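Local atomic coordinates of endo-alpha-mannosidase (Bacteroides thetaiotaomicron, PDB entry 4ACY), a protein that probably hydrolyses internal alpha-mannosidic linkages in mannose-containing glycans, acting as an endo-alpha-mannosidase of glycoside hydrolase family 99. Residues A[50-53]-A[54-58]; A[101-104]-A[105-108]; A[196-200]-A[201-205]; A[310-313]-A[314-318]. All blocks are in the same frame, centred on the assembly; numbering follows the deposited sequence.

How the interactions relate
All four contacts are local, each made along one continuous piece of the (beta/alpha)8 barrel, and none shares a helix or strand with another. Interaction 4 is the most buried, on helix 305-316, and its inner side is apolar. Interaction 2, on helix 102-115, is split between a buried isoleucine-histidine pair and an exposed salt bridge. Interaction 3 lies near the surface, where an isoleucine packs on a tryptophan as helix 200-207 starts. Interaction 1 is a polar capped turn in a loop. Interactions 1 and 2 touch through V55 and D101, with centres about 14 Å apart; interaction 4 lies across the chain's centre from interaction 1, about 39 Å between centres.

Interaction 1: residues A[50-53]-A[54-58]; sequences YGNP and SVDGE
The carboxamide of N52 folds over the turn that follows it, its OD1 lying against CB and CG2 of V55. N52 is the N-cap of the short, weakly bonded helix 53-56, and the capping bond runs from V55 N to N52 OD1 at 2.9 Å, arriving almost in line with the side-chain C=O. With chi1 at 63°, CG sits between the backbone N and the carbonyl carbon, which turns OD1 toward that N-H. Two further bonds close the turn: D56 N reaches N52 O at 2.7 Å, and in return N52 N donates to D56 OD2, 2.8 Å, which accepts through its anti lone pair. OD2 also accepts from S98 OG, so two donors hold this carboxylate oxygen. It lies just 3.0 Å from G51 CA, where a side chain would press on it. G57 ends the turn with phi 84°, an angle at which a beta carbon would jam against the carbonyl oxygen of D56; its N makes a weak bond to P53 O. The turn belongs to the loop after barrel strand 42-46: N52 ND2 bonds T96 O, and V55 CG2 packs on D101, at the start of helix 102-115.

Interaction 2: residues A[101-104]-A[105-108]; sequences DPEI and IRKH
I104 and H108 lie side by side, one turn apart, near the start of helix 102-115, which links strands 42-46 and 117-124 in the first beta-alpha-beta unit of the barrel. This is the tightly packed side. I104 CG2 stands over a face of the H108 ring, 3.8 Å from its centroid and 21° off the normal, a CH-pi contact. The branch gets there because CG2 is anti to the backbone N, while CG1 takes the position beside that N. The H108 ring also meets Y97 and F327 edge-to-face, and H108 N donates to I104 O at 2.7 Å. Cutting the ring back to an alanine here would probably leave I104 CG2 without the face it rests on and open a gap beside Y97 and F327.

The exposed side is looser and ionic. E103 and R106 point the same way, their carboxylate and guanidinium planes 30° apart. The salt bridge joins R106 NH2 to E103 OE1 at 3.2 Å, with OE1 close to the guanidinium plane; R106 NE adds weak bonds to E103 OE1 at 3.3 Å and OE2 at 3.5 Å. A bend at chi2 in E103 and one at chi3 in R106 bring the two ends together. K107 NZ stays 4.9 Å from E103 OE1, near but not in contact. At the N-cap, D101 OD1 accepts E103 N at 3.0 Å, met from 44° above the carboxylate plane.

Interaction 3: residues A[196-200]-A[201-205]; sequences YLIKP and AEWAK
K199 O accepts two backbone N-H groups of the helix that begins right after it. W203 N to K199 O is the sound bond, 3.1 Å with an N-H...O angle of 166°; E202 N comes closer to K199 O, 2.9 Å, but its bond is bent and weak. K199 holds the N-cap position of helix 200-207, and P200, as the first helical residue, brings no N-H of its own; P200 O continues the pattern by accepting A204 N at 2.9 Å.

The side-chain contact is I198 against W203, crossing at about a right angle. I198 CG2 stands over the five-membered ring, 3.6 Å from its centroid and 12° off the normal, a clear CH-pi arrangement. I198 CD1 lies above the rim of the six-membered ring, 3.7 Å from W203 CZ2; chi2 at 172° carries it out to that rim. I198 CG2 also meets E202 CB at 3.8 Å. P200 CA comes to the indole edge.

E202 turns its carboxylate away from I198, and K205 NZ meets E202 OE1 on the syn side in a 3.0 Å salt bridge. Around the contact, I198 and E202 touch P161, W203 touches V164 of helix 161-175, and P200 packs on helix 235-239. The indole N-H bonds S195 O, so the buried tryptophan has its one polar side-chain atom satisfied while isoleucine carbons cover part of a face, which together probably limit the ring's rotation.

Interaction 4: residues A[310-313]-A[314-318]; sequences MYKA and AIESG
K312 and E316 bring their side chains together one helical turn apart, on the exposed side of helix 305-316. K312 leaves with CG anti to the backbone N, then bends at chi2 (58°) and runs extended, which carries its methylenes past the glutamate; E316 is stretched straight beyond CG. The closest approach is K312 CE to E316 OE2 at 3.0 Å, whereas K312 NZ stands 3.6 Å from the same oxygen, a long salt bridge. On the buried side, I315 has CG1 beside its backbone N and CD1 extended (chi2 166°), which brings I315 CD1 obliquely to the ring of Y311, 3.9 Å from Y311 CD1. That ring, at an unstaggered chi1 of -140°, stacks on W367 and forms an edge-to-face pair with Y307. Trimming I315 to an alanine would probably leave a gap beside Y311 and W367. S317 OG, tucked between the backbone N and the carbonyl carbon, donates to A314 O at 2.7 Å and also bonds A319 N, tying the last turn to the chain that leaves it. The helix is wedged against barrel strands 276-281 and 322-324 through Y311 and A314, with helix 359-376 beside I315 and W263 of helix 263-272 beside A313, S317 and the selenomethionine M310.

Interaction 1: residues A[50-53]-A[54-58]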
ATOM      1  N   TYR A  50       8.106  -5.798   9.393  1.00 15.73           N
ATOM      2  CA  TYR A  50       7.961  -6.962  10.269  1.00 15.76           C
ATOM      3  C   TYR A  50       9.327  -7.456  10.691  1.00 16.69           C
ATOM      4  O   TYR A  50      10.268  -7.405   9.920  1.00 16.86           O
ATOM      5  CB  TYR A  50       7.177  -8.072   9.577  1.00 15.32           C
ATOM      6  CG  TYR A  50       5.778  -7.631   9.211  1.00 14.92           C
ATOM      7  CD1 TYR A  50       4.793  -7.489  10.189  1.00 15.19           C
ATOM      8  CD2 TYR A  50       5.451  -7.320   7.894  1.00 15.07           C
ATOM      9  CE1 TYR A  50       3.513  -7.061   9.866  1.00 14.81           C
ATOM     10  CE2 TYR A  50       4.169  -6.908   7.555  1.00 14.78           C
ATOM     11  CZ  TYR A  50       3.219  -6.757   8.547  1.00 15.24           C
ATOM     12  OH  TYR A  50       1.969  -6.319   8.196  1.00 14.98           O
ATOM     13  N   GLY A  51       9.437  -7.928  11.929  1.00 17.25           N
ATOM     14  CA  GLY A  51      10.724  -8.390  12.427  1.00 17.74           C
ATOM     15  C   GLY A  51      10.497  -9.466  13.453  1.00 18.43           C
ATOM     16  O   GLY A  51       9.417  -9.545  14.020  1.00 18.41           O
ATOM     17  N   ASN A  52      11.501 -10.313  13.669  1.00 18.85           N
ATOM     18  CA  ASN A  52      11.361 -11.382  14.654  1.00 19.77           C
ATOM     19  C   ASN A  52      12.678 -11.609  15.402  1.00 20.39           C
ATOM     20  O   ASN A  52      13.718 -11.082  14.994  1.00 20.60           O
ATOM     21  CB  ASN A  52      10.801 -12.671  14.005  1.00 19.65           C
ATOM     22  CG  ASN A  52      11.715 -13.260  12.934  1.00 19.67           C
ATOM     23  OD1 ASN A  52      12.930 -13.117  12.982  1.00 20.09           O
ATOM     24  ND2 ASN A  52      11.118 -13.943  11.969  1.00 20.07           N
ATOM     25  N   PRO A  53      12.633 -12.361  16.520  1.00 21.50           N
ATOM     26  CA  PRO A  53      13.838 -12.563  17.322  1.00 22.51           C
ATOM     27  C   PRO A  53      14.977 -13.253  16.568  1.00 23.18           C
ATOM     28  O   PRO A  53      16.135 -12.885  16.747  1.00 23.52           O
ATOM     29  CB  PRO A  53      13.330 -13.448  18.465  1.00 22.33           C
ATOM     30  CG  PRO A  53      11.885 -13.015  18.619  1.00 22.40           C
ATOM     31  CD  PRO A  53      11.427 -12.864  17.206  1.00 21.30           C
ATOM     32  N   SER A  54      14.638 -14.228  15.728  1.00 24.29           N
ATOM     33  CA  SER A  54      15.623 -14.969  14.949  1.00 25.62           C
ATOM     34  C   SER A  54      16.457 -14.097  14.007  1.00 26.26           C
ATOM     35  O   SER A  54      17.672 -14.260  13.920  1.00 26.08           O
ATOM     36  CB  SER A  54      14.936 -16.085  14.164  1.00 26.30           C
ATOM     37  OG  SER A  54      15.862 -16.730  13.315  1.00 28.39           O
ATOM     38  N   VAL A  55      15.797 -13.177  13.299  1.00 25.62           N
ATOM     39  CA  VAL A  55      16.474 -12.365  12.290  1.00 25.76           C
ATOM     40  C   VAL A  55      16.862 -10.995  12.823  1.00 26.23           C
ATOM     41  O   VAL A  55      17.921 -10.471  12.478  1.00 27.10           O
ATOM     42  CB  VAL A  55      15.610 -12.214  11.021  1.00 25.47           C
ATOM     43  CG1 VAL A  55      16.325 -11.361   9.954  1.00 25.26           C
ATOM     44  CG2 VAL A  55      15.252 -13.579  10.466  1.00 25.45           C
ATOM     45  N   ASP A  56      16.013 -10.426  13.674  1.00 26.34           N
ATOM     46  CA  ASP A  56      16.139  -9.024  14.078  1.00 26.68           C
ATOM     47  C   ASP A  56      16.429  -8.846  15.564  1.00 27.19           C
ATOM     48  O   ASP A  56      16.698  -7.730  16.018  1.00 27.98           O
ATOM     49  CB  ASP A  56      14.867  -8.266  13.689  1.00 26.60           C
ATOM     50  CG  ASP A  56      14.487  -8.501  12.239  1.00 26.55           C
ATOM     51  OD1 ASP A  56      15.159  -7.928  11.349  1.00 27.42           O
ATOM     52  OD2 ASP A  56      13.552  -9.288  11.991  1.00 25.16           O
ATOM     53  N   GLY A  57      16.358  -9.938  16.318  1.00 27.16           N
ATOM     54  CA  GLY A  57      16.625  -9.896  17.751  1.00 28.78           C
ATOM     55  C   GLY A  57      15.453  -9.486  18.623  1.00 29.66           C
ATOM     56  O   GLY A  57      15.556  -9.514  19.851  1.00 30.89           O
ATOM     57  N   GLU A  58      14.344  -9.086  18.006  1.00 28.65           N
ATOM     58  CA  GLU A  58      13.117  -8.760  18.740  1.00 28.60           C
ATOM     59  C   GLU A  58      11.935  -8.863  17.783  1.00 27.01           C
ATOM     60  O   GLU A  58      12.129  -8.775  16.563  1.00 26.86           O
ATOM     61  CB  GLU A  58      13.191  -7.344  19.331  1.00 31.35           C
ATOM     62  CG  GLU A  58      13.117  -6.225  18.274  1.00 33.41           C
ATOM     63  CD  GLU A  58      13.608  -4.875  18.771  1.00 35.89           C
ATOM     64  OE1 GLU A  58      13.506  -4.595  19.989  1.00 38.04           O
ATOM     65  OE2 GLU A  58      14.098  -4.088  17.926  1.00 36.95           O
TER

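Interaction 2: residues A[101-104]-A[105-108]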
ATOM      1  N   ASP A 101      14.456 -10.981   6.062  1.00 22.21           N
ATOM      2  CA  ASP A 101      14.826 -12.371   5.774  1.00 22.39           C
ATOM      3  C   ASP A 101      14.783 -12.576   4.265  1.00 22.36           C
ATOM      4  O   ASP A 101      13.705 -12.534   3.671  1.00 22.02           O
ATOM      5  CB  ASP A 101      13.858 -13.315   6.500  1.00 22.22           C
ATOM      6  CG  ASP A 101      14.177 -14.797   6.292  1.00 22.91           C
ATOM      7  OD1 ASP A 101      14.991 -15.134   5.407  1.00 22.30           O
ATOM      8  OD2 ASP A 101      13.576 -15.629   7.011  1.00 22.64           O
ATOM      9  N   PRO A 102      15.956 -12.805   3.635  1.00 23.13           N
ATOM     10  CA  PRO A 102      15.984 -12.954   2.176  1.00 23.46           C
ATOM     11  C   PRO A 102      15.057 -14.055   1.664  1.00 23.24           C
ATOM     12  O   PRO A 102      14.502 -13.924   0.568  1.00 23.13           O
ATOM     13  CB  PRO A 102      17.451 -13.289   1.883  1.00 23.90           C
ATOM     14  CG  PRO A 102      18.204 -12.698   3.028  1.00 24.43           C
ATOM     15  CD  PRO A 102      17.302 -12.940   4.221  1.00 23.56           C
ATOM     16  N   GLU A 103      14.869 -15.116   2.445  1.00 24.16           N
ATOM     17  CA  GLU A 103      13.949 -16.187   2.042  1.00 24.50           C
ATOM     18  C   GLU A 103      12.493 -15.736   1.992  1.00 22.86           C
ATOM     19  O   GLU A 103      11.744 -16.118   1.096  1.00 21.80           O
ATOM     20  CB  GLU A 103      14.106 -17.433   2.920  1.00 27.11           C
ATOM     21  CG  GLU A 103      15.212 -18.353   2.424  1.00 30.60           C
ATOM     22  CD  GLU A 103      15.043 -18.709   0.947  1.00 32.39           C
ATOM     23  OE1 GLU A 103      14.139 -19.519   0.624  1.00 34.45           O
ATOM     24  OE2 GLU A 103      15.787 -18.146   0.109  1.00 35.33           O
ATOM     25  N   ILE A 104      12.107 -14.920   2.965  1.00 21.37           N
ATOM     26  CA  ILE A 104      10.770 -14.321   2.980  1.00 20.10           C
ATOM     27  C   ILE A 104      10.586 -13.387   1.769  1.00 19.68           C
ATOM     28  O   ILE A 104       9.570 -13.438   1.052  1.00 20.09           O
ATOM     29  CB  ILE A 104      10.545 -13.529   4.290  1.00 19.69           C
ATOM     30  CG1 ILE A 104      10.615 -14.452   5.523  1.00 19.30           C
ATOM     31  CG2 ILE A 104       9.226 -12.752   4.231  1.00 19.44           C
ATOM     32  CD1 ILE A 104       9.643 -15.641   5.527  1.00 19.37           C
ATOM     33  N   ILE A 105      11.583 -12.549   1.540  1.00 20.34           N
ATOM     34  CA  ILE A 105      11.544 -11.595   0.427  1.00 20.55           C
ATOM     35  C   ILE A 105      11.437 -12.349  -0.884  1.00 20.51           C
ATOM     36  O   ILE A 105      10.597 -12.030  -1.703  1.00 19.55           O
ATOM     37  CB  ILE A 105      12.756 -10.624   0.434  1.00 20.94           C
ATOM     38  CG1 ILE A 105      12.752  -9.723   1.682  1.00 21.28           C
ATOM     39  CG2 ILE A 105      12.805  -9.792  -0.845  1.00 20.33           C
ATOM     40  CD1 ILE A 105      11.403  -9.178   2.070  1.00 22.38           C
ATOM     41  N   ARG A 106      12.259 -13.388  -1.061  1.00 20.92           N
ATOM     42  CA  ARG A 106      12.128 -14.245  -2.247  1.00 21.49           C
ATOM     43  C   ARG A 106      10.712 -14.806  -2.396  1.00 20.54           C
ATOM     44  O   ARG A 106      10.125 -14.755  -3.479  1.00 19.99           O
ATOM     45  CB  ARG A 106      13.166 -15.383  -2.249  1.00 23.37           C
ATOM     46  CG  ARG A 106      13.068 -16.253  -3.488  1.00 25.68           C
ATOM     47  CD  ARG A 106      13.949 -17.504  -3.419  1.00 27.97           C
ATOM     48  NE  ARG A 106      13.460 -18.502  -2.456  1.00 30.28           N
ATOM     49  CZ  ARG A 106      12.400 -19.301  -2.638  1.00 31.09           C
ATOM     50  NH1 ARG A 106      11.673 -19.243  -3.745  1.00 32.55           N
ATOM     51  NH2 ARG A 106      12.062 -20.166  -1.691  1.00 32.74           N
ATOM     52  N   LYS A 107      10.160 -15.325  -1.302  1.00 20.00           N
ATOM     53  CA  LYS A 107       8.813 -15.874  -1.339  1.00 19.34           C
ATOM     54  C   LYS A 107       7.740 -14.820  -1.656  1.00 17.98           C
ATOM     55  O   LYS A 107       6.802 -15.090  -2.418  1.00 17.73           O
ATOM     56  CB  LYS A 107       8.507 -16.591  -0.026  1.00 20.41           C
ATOM     57  CG  LYS A 107       9.053 -18.005  -0.004  1.00 21.55           C
ATOM     58  CD  LYS A 107       8.942 -18.616   1.379  1.00 22.62           C
ATOM     59  CE  LYS A 107       9.426 -20.073   1.335  1.00 24.24           C
ATOM     60  NZ  LYS A 107       9.820 -20.524   2.691  1.00 25.84           N
ATOM     61  N   HIS A 108       7.889 -13.624  -1.090  1.00 16.96           N
ATOM     62  CA  HIS A 108       6.933 -12.534  -1.358  1.00 16.50           C
ATOM     63  C   HIS A 108       6.916 -12.139  -2.834  1.00 16.27           C
ATOM     64  O   HIS A 108       5.856 -11.919  -3.429  1.00 15.86           O
ATOM     65  CB  HIS A 108       7.259 -11.297  -0.519  1.00 15.74           C
ATOM     66  CG  HIS A 108       6.807 -11.375   0.909  1.00 16.02           C
ATOM     67  ND1 HIS A 108       6.022 -12.394   1.409  1.00 16.26           N
ATOM     68  CD2 HIS A 108       6.997 -10.514   1.932  1.00 15.17           C
ATOM     69  CE1 HIS A 108       5.763 -12.160   2.689  1.00 15.07           C
ATOM     70  NE2 HIS A 108       6.334 -11.022   3.026  1.00 16.06           N
TER

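Interaction 3: residues A[196-200]-A[201-205]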
ATOM      1  N   TYR A 196      -2.701  15.119   2.379  1.00 19.35           N
ATOM      2  CA  TYR A 196      -3.599  16.248   2.635  1.00 20.79           C
ATOM      3  C   TYR A 196      -3.327  16.944   3.963  1.00 20.99           C
ATOM      4  O   TYR A 196      -3.847  18.051   4.201  1.00 21.56           O
ATOM      5  CB  TYR A 196      -5.060  15.801   2.571  1.00 21.03           C
ATOM      6  CG  TYR A 196      -5.410  14.743   3.580  1.00 21.60           C
ATOM      7  CD1 TYR A 196      -5.719  15.082   4.896  1.00 21.65           C
ATOM      8  CD2 TYR A 196      -5.412  13.393   3.221  1.00 22.13           C
ATOM      9  CE1 TYR A 196      -6.031  14.113   5.828  1.00 22.11           C
ATOM     10  CE2 TYR A 196      -5.715  12.407   4.146  1.00 22.10           C
ATOM     11  CZ  TYR A 196      -6.027  12.776   5.445  1.00 22.27           C
ATOM     12  OH  TYR A 196      -6.343  11.815   6.371  1.00 22.86           O
ATOM     13  N   LEU A 197      -2.516  16.315   4.817  1.00 20.45           N
ATOM     14  CA  LEU A 197      -2.101  16.927   6.076  1.00 21.07           C
ATOM     15  C   LEU A 197      -1.142  18.094   5.882  1.00 21.52           C
ATOM     16  O   LEU A 197      -0.978  18.922   6.790  1.00 21.91           O
ATOM     17  CB  LEU A 197      -1.466  15.893   7.009  1.00 20.82           C
ATOM     18  CG  LEU A 197      -2.407  14.801   7.528  1.00 20.56           C
ATOM     19  CD1 LEU A 197      -1.625  13.864   8.436  1.00 20.29           C
ATOM     20  CD2 LEU A 197      -3.642  15.374   8.241  1.00 21.00           C
ATOM     21  N   ILE A 198      -0.486  18.131   4.725  1.00 20.58           N
ATOM     22  CA  ILE A 198       0.349  19.249   4.309  1.00 21.30           C
ATOM     23  C   ILE A 198      -0.474  20.045   3.290  1.00 21.43           C
ATOM     24  O   ILE A 198      -1.056  19.483   2.365  1.00 21.36           O
ATOM     25  CB  ILE A 198       1.703  18.743   3.713  1.00 20.78           C
ATOM     26  CG1 ILE A 198       2.583  18.136   4.831  1.00 20.57           C
ATOM     27  CG2 ILE A 198       2.452  19.857   2.930  1.00 20.68           C
ATOM     28  CD1 ILE A 198       3.825  17.438   4.354  1.00 21.12           C
ATOM     29  N   LYS A 199      -0.545  21.360   3.486  1.00 22.44           N
ATOM     30  CA  LYS A 199      -1.404  22.215   2.677  1.00 23.56           C
ATOM     31  C   LYS A 199      -0.976  22.286   1.205  1.00 23.22           C
ATOM     32  O   LYS A 199       0.212  22.268   0.911  1.00 22.61           O
ATOM     33  CB  LYS A 199      -1.413  23.624   3.290  1.00 25.03           C
ATOM     34  CG  LYS A 199      -1.965  23.661   4.709  1.00 26.68           C
ATOM     35  CD  LYS A 199      -3.492  23.717   4.706  1.00 28.81           C
ATOM     36  CE  LYS A 199      -4.042  23.791   6.124  1.00 30.60           C
ATOM     37  NZ  LYS A 199      -4.108  22.419   6.708  1.00 32.34           N
ATOM     38  N   PRO A 200      -1.945  22.391   0.280  1.00 23.80           N
ATOM     39  CA  PRO A 200      -1.591  22.424  -1.152  1.00 24.26           C
ATOM     40  C   PRO A 200      -0.532  23.487  -1.499  1.00 24.87           C
ATOM     41  O   PRO A 200       0.376  23.227  -2.301  1.00 23.75           O
ATOM     42  CB  PRO A 200      -2.924  22.741  -1.833  1.00 24.46           C
ATOM     43  CG  PRO A 200      -3.966  22.230  -0.870  1.00 24.65           C
ATOM     44  CD  PRO A 200      -3.402  22.504   0.490  1.00 24.12           C
ATOM     45  N   ALA A 201      -0.623  24.664  -0.882  1.00 25.38           N
ATOM     46  CA  ALA A 201       0.331  25.737  -1.170  1.00 25.52           C
ATOM     47  C   ALA A 201       1.758  25.381  -0.759  1.00 25.69           C
ATOM     48  O   ALA A 201       2.717  25.831  -1.387  1.00 26.47           O
ATOM     49  CB  ALA A 201      -0.116  27.051  -0.522  1.00 25.37           C
ATOM     50  N   GLU A 202       1.897  24.576   0.297  1.00 25.02           N
ATOM     51  CA  GLU A 202       3.194  24.071   0.722  1.00 24.55           C
ATOM     52  C   GLU A 202       3.730  23.010  -0.245  1.00 22.72           C
ATOM     53  O   GLU A 202       4.912  23.038  -0.598  1.00 22.30           O
ATOM     54  CB  GLU A 202       3.138  23.527   2.154  1.00 25.56           C
ATOM     55  CG  GLU A 202       2.812  24.592   3.228  1.00 27.50           C
ATOM     56  CD  GLU A 202       3.616  25.863   3.059  1.00 28.70           C
ATOM     57  OE1 GLU A 202       4.861  25.783   3.005  1.00 30.15           O
ATOM     58  OE2 GLU A 202       3.000  26.950   2.979  1.00 30.99           O
ATOM     59  N   TRP A 203       2.860  22.098  -0.681  1.00 21.95           N
ATOM     60  CA  TRP A 203       3.235  21.103  -1.701  1.00 20.86           C
ATOM     61  C   TRP A 203       3.698  21.790  -2.993  1.00 21.26           C
ATOM     62  O   TRP A 203       4.629  21.324  -3.643  1.00 21.28           O
ATOM     63  CB  TRP A 203       2.076  20.165  -2.037  1.00 19.84           C
ATOM     64  CG  TRP A 203       1.802  19.101  -1.008  1.00 18.99           C
ATOM     65  CD1 TRP A 203       0.616  18.878  -0.359  1.00 18.95           C
ATOM     66  CD2 TRP A 203       2.712  18.100  -0.534  1.00 18.35           C
ATOM     67  NE1 TRP A 203       0.733  17.799   0.497  1.00 18.19           N
ATOM     68  CE2 TRP A 203       2.010  17.307   0.411  1.00 18.18           C
ATOM     69  CE3 TRP A 203       4.057  17.791  -0.809  1.00 18.15           C
ATOM     70  CZ2 TRP A 203       2.606  16.234   1.069  1.00 17.82           C
ATOM     71  CZ3 TRP A 203       4.648  16.721  -0.146  1.00 18.12           C
ATOM     72  CH2 TRP A 203       3.922  15.966   0.795  1.00 17.71           C
ATOM     73  N   ALA A 204       3.035  22.888  -3.355  1.00 21.57           N
ATOM     74  CA  ALA A 204       3.342  23.609  -4.600  1.00 21.76           C
ATOM     75  C   ALA A 204       4.793  24.090  -4.658  1.00 22.34           C
ATOM     76  O   ALA A 204       5.380  24.168  -5.740  1.00 21.99           O
ATOM     77  CB  ALA A 204       2.367  24.763  -4.811  1.00 21.94           C
ATOM     78  N   LYS A 205       5.378  24.384  -3.499  1.00 22.84           N
ATOM     79  CA  LYS A 205       6.792  24.771  -3.430  1.00 23.00           C
ATOM     80  C   LYS A 205       7.709  23.667  -3.950  1.00 22.77           C
ATOM     81  O   LYS A 205       8.800  23.928  -4.458  1.00 23.52           O
ATOM     82  CB  LYS A 205       7.180  25.126  -1.996  1.00 23.85           C
ATOM     83  CG  LYS A 205       6.480  26.376  -1.486  1.00 25.08           C
ATOM     84  CD  LYS A 205       6.750  26.589  -0.017  1.00 26.04           C
ATOM     85  CE  LYS A 205       6.237  27.949   0.420  1.00 27.09           C
ATOM     86  NZ  LYS A 205       6.394  28.071   1.898  1.00 28.08           N
TER

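Interaction 4: residues A[310-313]-A[314-318]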
HETATM    1  N   MSE A 310     -15.113  -4.988  -5.630  1.00 18.05           N
HETATM    2  CA  MSE A 310     -14.279  -3.793  -5.566  1.00 17.39           C
HETATM    3  C   MSE A 310     -13.334  -3.715  -6.772  1.00 17.70           C
HETATM    4  O   MSE A 310     -13.159  -2.642  -7.362  1.00 17.27           O
HETATM    5  CB  MSE A 310     -13.489  -3.739  -4.252  1.00 17.04           C
HETATM    6  CG  MSE A 310     -12.955  -2.351  -3.934  1.00 17.08           C
HETATM    7 SE   MSE A 310     -12.411  -2.249  -2.080  1.00 16.82          SE
HETATM    8  CE  MSE A 310     -12.287  -0.314  -1.902  1.00 16.93           C
ATOM      9  N   TYR A 311     -12.736  -4.848  -7.130  1.00 17.74           N
ATOM     10  CA  TYR A 311     -11.799  -4.870  -8.256  1.00 18.82           C
ATOM     11  C   TYR A 311     -12.541  -4.571  -9.560  1.00 19.67           C
ATOM     12  O   TYR A 311     -12.065  -3.790 -10.380  1.00 19.94           O
ATOM     13  CB  TYR A 311     -11.053  -6.206  -8.321  1.00 18.04           C
ATOM     14  CG  TYR A 311      -9.581  -6.104  -8.685  1.00 17.84           C
ATOM     15  CD1 TYR A 311      -9.166  -5.427  -9.838  1.00 18.01           C
ATOM     16  CD2 TYR A 311      -8.603  -6.716  -7.890  1.00 17.99           C
ATOM     17  CE1 TYR A 311      -7.810  -5.354 -10.189  1.00 17.81           C
ATOM     18  CE2 TYR A 311      -7.237  -6.646  -8.229  1.00 17.79           C
ATOM     19  CZ  TYR A 311      -6.859  -5.952  -9.379  1.00 18.03           C
ATOM     20  OH  TYR A 311      -5.536  -5.852  -9.755  1.00 18.35           O
ATOM     21  N   LYS A 312     -13.726  -5.161  -9.723  1.00 20.92           N
ATOM     22  CA  LYS A 312     -14.551  -4.889 -10.902  1.00 21.64           C
ATOM     23  C   LYS A 312     -14.873  -3.402 -11.019  1.00 20.59           C
ATOM     24  O   LYS A 312     -14.774  -2.829 -12.105  1.00 20.53           O
ATOM     25  CB  LYS A 312     -15.834  -5.735 -10.897  1.00 23.22           C
ATOM     26  CG  LYS A 312     -16.740  -5.539 -12.140  1.00 25.73           C
ATOM     27  CD  LYS A 312     -16.005  -5.850 -13.456  1.00 27.11           C
ATOM     28  CE  LYS A 312     -16.979  -6.211 -14.579  1.00 28.64           C
ATOM     29  NZ  LYS A 312     -16.271  -6.235 -15.897  1.00 30.49           N
ATOM     30  N   ALA A 313     -15.236  -2.771  -9.903  1.00 20.02           N
ATOM     31  CA  ALA A 313     -15.487  -1.320  -9.883  1.00 19.67           C
ATOM     32  C   ALA A 313     -14.254  -0.510 -10.319  1.00 19.41           C
ATOM     33  O   ALA A 313     -14.376   0.469 -11.053  1.00 18.69           O
ATOM     34  CB  ALA A 313     -15.953  -0.874  -8.508  1.00 19.87           C
ATOM     35  N   ALA A 314     -13.076  -0.917  -9.855  1.00 18.87           N
ATOM     36  CA  ALA A 314     -11.831  -0.238 -10.229  1.00 19.23           C
ATOM     37  C   ALA A 314     -11.570  -0.353 -11.732  1.00 19.27           C
ATOM     38  O   ALA A 314     -11.231   0.632 -12.380  1.00 20.26           O
ATOM     39  CB  ALA A 314     -10.654  -0.761  -9.433  1.00 19.16           C
ATOM     40  N   ILE A 315     -11.767  -1.542 -12.291  1.00 19.64           N
ATOM     41  CA  ILE A 315     -11.561  -1.749 -13.729  1.00 20.54           C
ATOM     42  C   ILE A 315     -12.583  -0.939 -14.529  1.00 21.32           C
ATOM     43  O   ILE A 315     -12.221  -0.242 -15.482  1.00 21.11           O
ATOM     44  CB  ILE A 315     -11.623  -3.246 -14.098  1.00 20.36           C
ATOM     45  CG1 ILE A 315     -10.420  -3.994 -13.494  1.00 20.16           C
ATOM     46  CG2 ILE A 315     -11.666  -3.441 -15.629  1.00 20.57           C
ATOM     47  CD1 ILE A 315     -10.584  -5.496 -13.511  1.00 20.94           C
ATOM     48  N   GLU A 316     -13.847  -1.016 -14.115  1.00 22.91           N
ATOM     49  CA  GLU A 316     -14.941  -0.326 -14.811  1.00 23.64           C
ATOM     50  C   GLU A 316     -14.856   1.200 -14.754  1.00 23.06           C
ATOM     51  O   GLU A 316     -15.468   1.887 -15.575  1.00 22.45           O
ATOM     52  CB  GLU A 316     -16.302  -0.802 -14.287  1.00 25.58           C
ATOM     53  CG  GLU A 316     -16.723  -2.151 -14.825  1.00 28.17           C
ATOM     54  CD  GLU A 316     -18.107  -2.579 -14.357  1.00 30.60           C
ATOM     55  OE1 GLU A 316     -18.736  -1.857 -13.544  1.00 32.66           O
ATOM     56  OE2 GLU A 316     -18.571  -3.652 -14.808  1.00 32.59           O
ATOM     57  N   SER A 317     -14.109   1.734 -13.791  1.00 22.08           N
ATOM     58  CA  SER A 317     -13.933   3.183 -13.686  1.00 21.83           C
ATOM     59  C   SER A 317     -13.194   3.749 -14.894  1.00 22.10           C
ATOM     60  O   SER A 317     -13.321   4.937 -15.196  1.00 22.34           O
ATOM     61  CB  SER A 317     -13.168   3.545 -12.412  1.00 21.85           C
ATOM     62  OG  SER A 317     -11.789   3.232 -12.545  1.00 21.33           O
ATOM     63  N   GLY A 318     -12.404   2.899 -15.558  1.00 22.49           N
ATOM     64  CA  GLY A 318     -11.554   3.327 -16.674  1.00 21.51           C
ATOM     65  C   GLY A 318     -10.159   3.799 -16.261  1.00 21.82           C
ATOM     66  O   GLY A 318      -9.385   4.263 -17.102  1.00 21.52           O
TER